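Local coordinates for protein PTS system, cellobiose-specific IIA component (Bacillus anthracis, PDB 3K1S) that probably carries phosphoryl groups, as the cellobiose-specific enzyme IIA component of a bacterial sugar phosphotransferase system, during uptake of cellobiose-type sugars, at residues 13-18 / 53-58. Residues are numbered along the deposited sequence; the frame is centred on the assembly and turned at random.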
ATOM      1  N   PHE A  13      14.493   4.804 -11.189  1.00 22.18           N
ATOM      2  CA  PHE A  13      15.533   4.841 -10.145  1.00 21.59           C
ATOM      3  C   PHE A  13      15.385   6.025  -9.182  1.00 22.80           C
ATOM      4  O   PHE A  13      15.579   5.875  -7.970  1.00 21.85           O
ATOM      5  CB  PHE A  13      16.937   4.850 -10.759  1.00 20.26           C
ATOM      6  CG  PHE A  13      17.312   3.567 -11.453  1.00 27.26           C
ATOM      7  CD1 PHE A  13      17.710   2.448 -10.721  1.00 27.75           C
ATOM      8  CD2 PHE A  13      17.285   3.479 -12.845  1.00 32.73           C
ATOM      9  CE1 PHE A  13      18.067   1.267 -11.356  1.00 20.09           C
ATOM     10  CE2 PHE A  13      17.636   2.292 -13.497  1.00 27.01           C
ATOM     11  CZ  PHE A  13      18.036   1.189 -12.750  1.00 28.64           C
ATOM     12  N   GLN A  14      15.053   7.196  -9.728  1.00 21.60           N
ATOM     13  CA  GLN A  14      14.874   8.412  -8.939  1.00 24.11           C
ATOM     14  C   GLN A  14      13.644   8.307  -8.045  1.00 24.72           C
ATOM     15  O   GLN A  14      13.667   8.739  -6.892  1.00 24.79           O
ATOM     16  CB  GLN A  14      14.737   9.646  -9.847  1.00 24.41           C
ATOM     17  CG  GLN A  14      15.963   9.952 -10.716  1.00 27.58           C
ATOM     18  CD  GLN A  14      17.056  10.704  -9.974  1.00 38.28           C
ATOM     19  OE1 GLN A  14      17.438  10.338  -8.857  1.00 37.55           O
ATOM     20  NE2 GLN A  14      17.571  11.763 -10.601  1.00 29.38           N
ATOM     21  N   LEU A  15      12.567   7.746  -8.590  1.00 26.54           N
ATOM     22  CA  LEU A  15      11.343   7.534  -7.822  1.00 26.10           C
ATOM     23  C   LEU A  15      11.572   6.568  -6.664  1.00 22.73           C
ATOM     24  O   LEU A  15      11.043   6.764  -5.577  1.00 26.18           O
ATOM     25  CB  LEU A  15      10.217   7.010  -8.716  1.00 24.53           C
ATOM     26  CG  LEU A  15       9.499   7.991  -9.642  1.00 24.60           C
ATOM     27  CD1 LEU A  15       8.560   7.225 -10.557  1.00 28.53           C
ATOM     28  CD2 LEU A  15       8.737   9.055  -8.868  1.00 27.28           C
ATOM     29  N   ILE A  16      12.357   5.527  -6.911  1.00 22.76           N
ATOM     30  CA  ILE A  16      12.632   4.495  -5.911  1.00 20.07           C
ATOM     31  C   ILE A  16      13.528   5.065  -4.809  1.00 20.48           C
ATOM     32  O   ILE A  16      13.277   4.850  -3.617  1.00 20.91           O
ATOM     33  CB  ILE A  16      13.214   3.204  -6.569  1.00 21.29           C
ATOM     34  CG1 ILE A  16      12.157   2.565  -7.491  1.00 21.17           C
ATOM     35  CG2 ILE A  16      13.684   2.189  -5.509  1.00 18.75           C
ATOM     36  CD1 ILE A  16      12.670   1.440  -8.400  1.00 18.37           C
ATOM     37  N   LEU A  17      14.543   5.829  -5.205  1.00 19.11           N
ATOM     38  CA  LEU A  17      15.429   6.480  -4.242  1.00 19.42           C
ATOM     39  C   LEU A  17      14.650   7.352  -3.246  1.00 20.62           C
ATOM     40  O   LEU A  17      14.739   7.147  -2.031  1.00 19.35           O
ATOM     41  CB  LEU A  17      16.498   7.313  -4.961  1.00 20.49           C
ATOM     42  CG  LEU A  17      17.535   8.063  -4.116  1.00 21.41           C
ATOM     43  CD1 LEU A  17      18.398   7.097  -3.324  1.00 24.77           C
ATOM     44  CD2 LEU A  17      18.403   8.937  -5.007  1.00 28.17           C
ATOM     45  N   ASN A  18      13.894   8.311  -3.779  1.00 19.03           N
ATOM     46  CA  ASN A  18      13.166   9.297  -2.979  1.00 22.03           C
ATOM     47  C   ASN A  18      12.002   8.693  -2.195  1.00 22.26           C
ATOM     48  O   ASN A  18      11.867   8.937  -0.994  1.00 25.12           O
ATOM     49  CB  ASN A  18      12.690  10.459  -3.868  1.00 20.41           C
ATOM     50  CG  ASN A  18      13.845  11.290  -4.405  1.00 23.42           C
ATOM     51  OD1 ASN A  18      14.363  12.176  -3.716  1.00 20.95           O
ATOM     52  ND2 ASN A  18      14.253  11.010  -5.642  1.00 21.56           N
ATOM     53  N   ASN A  53       7.649  14.841  -1.580  1.00 23.42           N
ATOM     54  CA  ASN A  53       7.623  16.003  -2.469  1.00 24.75           C
ATOM     55  C   ASN A  53       8.619  15.837  -3.620  1.00 25.70           C
ATOM     56  O   ASN A  53       8.276  16.075  -4.778  1.00 27.83           O
ATOM     57  CB  ASN A  53       7.896  17.303  -1.708  1.00 22.73           C
ATOM     58  CG  ASN A  53       6.706  17.764  -0.868  1.00 26.67           C
ATOM     59  OD1 ASN A  53       5.609  17.212  -0.945  1.00 26.09           O
ATOM     60  ND2 ASN A  53       6.928  18.792  -0.061  1.00 29.76           N
ATOM     61  N   GLU A  54       9.841  15.414  -3.298  1.00 23.40           N
ATOM     62  CA  GLU A  54      10.884  15.205  -4.308  1.00 24.06           C
ATOM     63  C   GLU A  54      10.501  14.110  -5.304  1.00 24.93           C
ATOM     64  O   GLU A  54      10.739  14.242  -6.510  1.00 25.16           O
ATOM     65  CB  GLU A  54      12.215  14.863  -3.642  1.00 22.76           C
ATOM     66  CG  GLU A  54      12.785  15.971  -2.785  1.00 24.20           C
ATOM     67  CD  GLU A  54      13.386  17.092  -3.609  1.00 32.54           C
ATOM     68  OE1 GLU A  54      13.973  16.808  -4.683  1.00 32.13           O
ATOM     69  OE2 GLU A  54      13.278  18.258  -3.175  1.00 28.21           O
ATOM     70  N   ALA A  55       9.916  13.028  -4.798  1.00 22.61           N
ATOM     71  CA  ALA A  55       9.428  11.958  -5.658  1.00 24.87           C
ATOM     72  C   ALA A  55       8.283  12.474  -6.534  1.00 27.01           C
ATOM     73  O   ALA A  55       8.182  12.125  -7.714  1.00 27.36           O
ATOM     74  CB  ALA A  55       8.971  10.772  -4.825  1.00 21.89           C
ATOM     75  N   HIS A  56       7.433  13.313  -5.948  1.00 25.83           N
ATOM     76  CA  HIS A  56       6.265  13.839  -6.642  1.00 28.94           C
ATOM     77  C   HIS A  56       6.673  14.644  -7.877  1.00 28.88           C
ATOM     78  O   HIS A  56       6.016  14.567  -8.916  1.00 28.50           O
ATOM     79  CB  HIS A  56       5.400  14.670  -5.686  1.00 28.92           C
ATOM     80  CG  HIS A  56       4.070  15.060  -6.250  1.00 39.40           C
ATOM     81  ND1 HIS A  56       3.688  16.376  -6.418  1.00 45.22           N
ATOM     82  CD2 HIS A  56       3.031  14.308  -6.687  1.00 42.45           C
ATOM     83  CE1 HIS A  56       2.472  16.417  -6.932  1.00 41.15           C
ATOM     84  NE2 HIS A  56       2.050  15.177  -7.103  1.00 45.09           N
ATOM     85  N   HIS A  57       7.767  15.395  -7.771  1.00 28.43           N
ATOM     86  CA  HIS A  57       8.281  16.149  -8.912  1.00 30.74           C
ATOM     87  C   HIS A  57       8.438  15.296 -10.174  1.00 30.49           C
ATOM     88  O   HIS A  57       8.089  15.752 -11.266  1.00 30.40           O
ATOM     89  CB  HIS A  57       9.594  16.856  -8.570  1.00 31.87           C
ATOM     90  CG  HIS A  57       9.449  17.937  -7.541  1.00 42.80           C
ATOM     91  ND1 HIS A  57       8.504  18.936  -7.637  1.00 51.94           N
ATOM     92  CD2 HIS A  57      10.136  18.178  -6.399  1.00 48.48           C
ATOM     93  CE1 HIS A  57       8.612  19.744  -6.596  1.00 53.54           C
ATOM     94  NE2 HIS A  57       9.594  19.305  -5.829  1.00 53.39           N
ATOM     95  N   PHE A  58       8.964  14.074 -10.026  1.00 29.27           N
ATOM     96  CA  PHE A  58       9.127  13.145 -11.155  1.00 28.25           C
ATOM     97  C   PHE A  58       7.777  12.624 -11.646  1.00 29.52           C
ATOM     98  O   PHE A  58       7.575  12.431 -12.848  1.00 31.73           O
ATOM     99  CB  PHE A  58      10.024  11.954 -10.781  1.00 27.76           C
ATOM    100  CG  PHE A  58      11.408  12.345 -10.356  1.00 27.89           C
ATOM    101  CD1 PHE A  58      12.390  12.620 -11.302  1.00 29.46           C
ATOM    102  CD2 PHE A  58      11.736  12.425  -9.006  1.00 25.56           C
ATOM    103  CE1 PHE A  58      13.681  12.992 -10.910  1.00 30.16           C
ATOM    104  CE2 PHE A  58      13.017  12.798  -8.605  1.00 29.55           C
ATOM    105  CZ  PHE A  58      13.993  13.084  -9.561  1.00 28.61           C
TER
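Gln-14 sets its CB over one face of the Phe-58 ring. This CB sits 3.7 Å from the ring centroid and 18° off the ring normal, a CH-pi contact displaced toward CZ. The Gln-14 chain bends at chi2, which keeps CD near Phe-58 CZ; NE2 also lies near that end of the ring. The amide is tilted 41° from the ring plane, so this is not a flat stack.

Leu-15 reaches across with one methyl. CD2 meets Phe-58 CB at 3.7 Å and also rests against the carbonyl oxygen of Ala-55, while the side chains of Leu-15 and Phe-58 run alongside one another in opposite senses. The nearest CA pair across the contact is Leu-15 and Ala-55, 5.3 Å apart.

Asn-18 packs its CB on Ala-55 CB at 3.9 Å. Its amide is turned back to its own helix: ND2 donates to Gln-14 O at 2.7 Å. Asn-18 N donates to the same oxygen from the opposite face of the carbonyl plane. The ND2 bond holds the amide, with ND2 beside Phe-58 CE2 and OD1 against Glu-54 CB. No hydrogen bond joins the two segments; they meet by van der Waals packing.

The segments belong to helices 10-34 and 38-67, which run antiparallel here at 164°, with axes 8.7 Å apart. Helix 76-108 completes the antiparallel three-helix bundle of the lactose/cellobiose IIA family. Its Gln-82 touches Leu-15, its Ala-81 touches Ile-16 and its Leu-85 touches Ala-55.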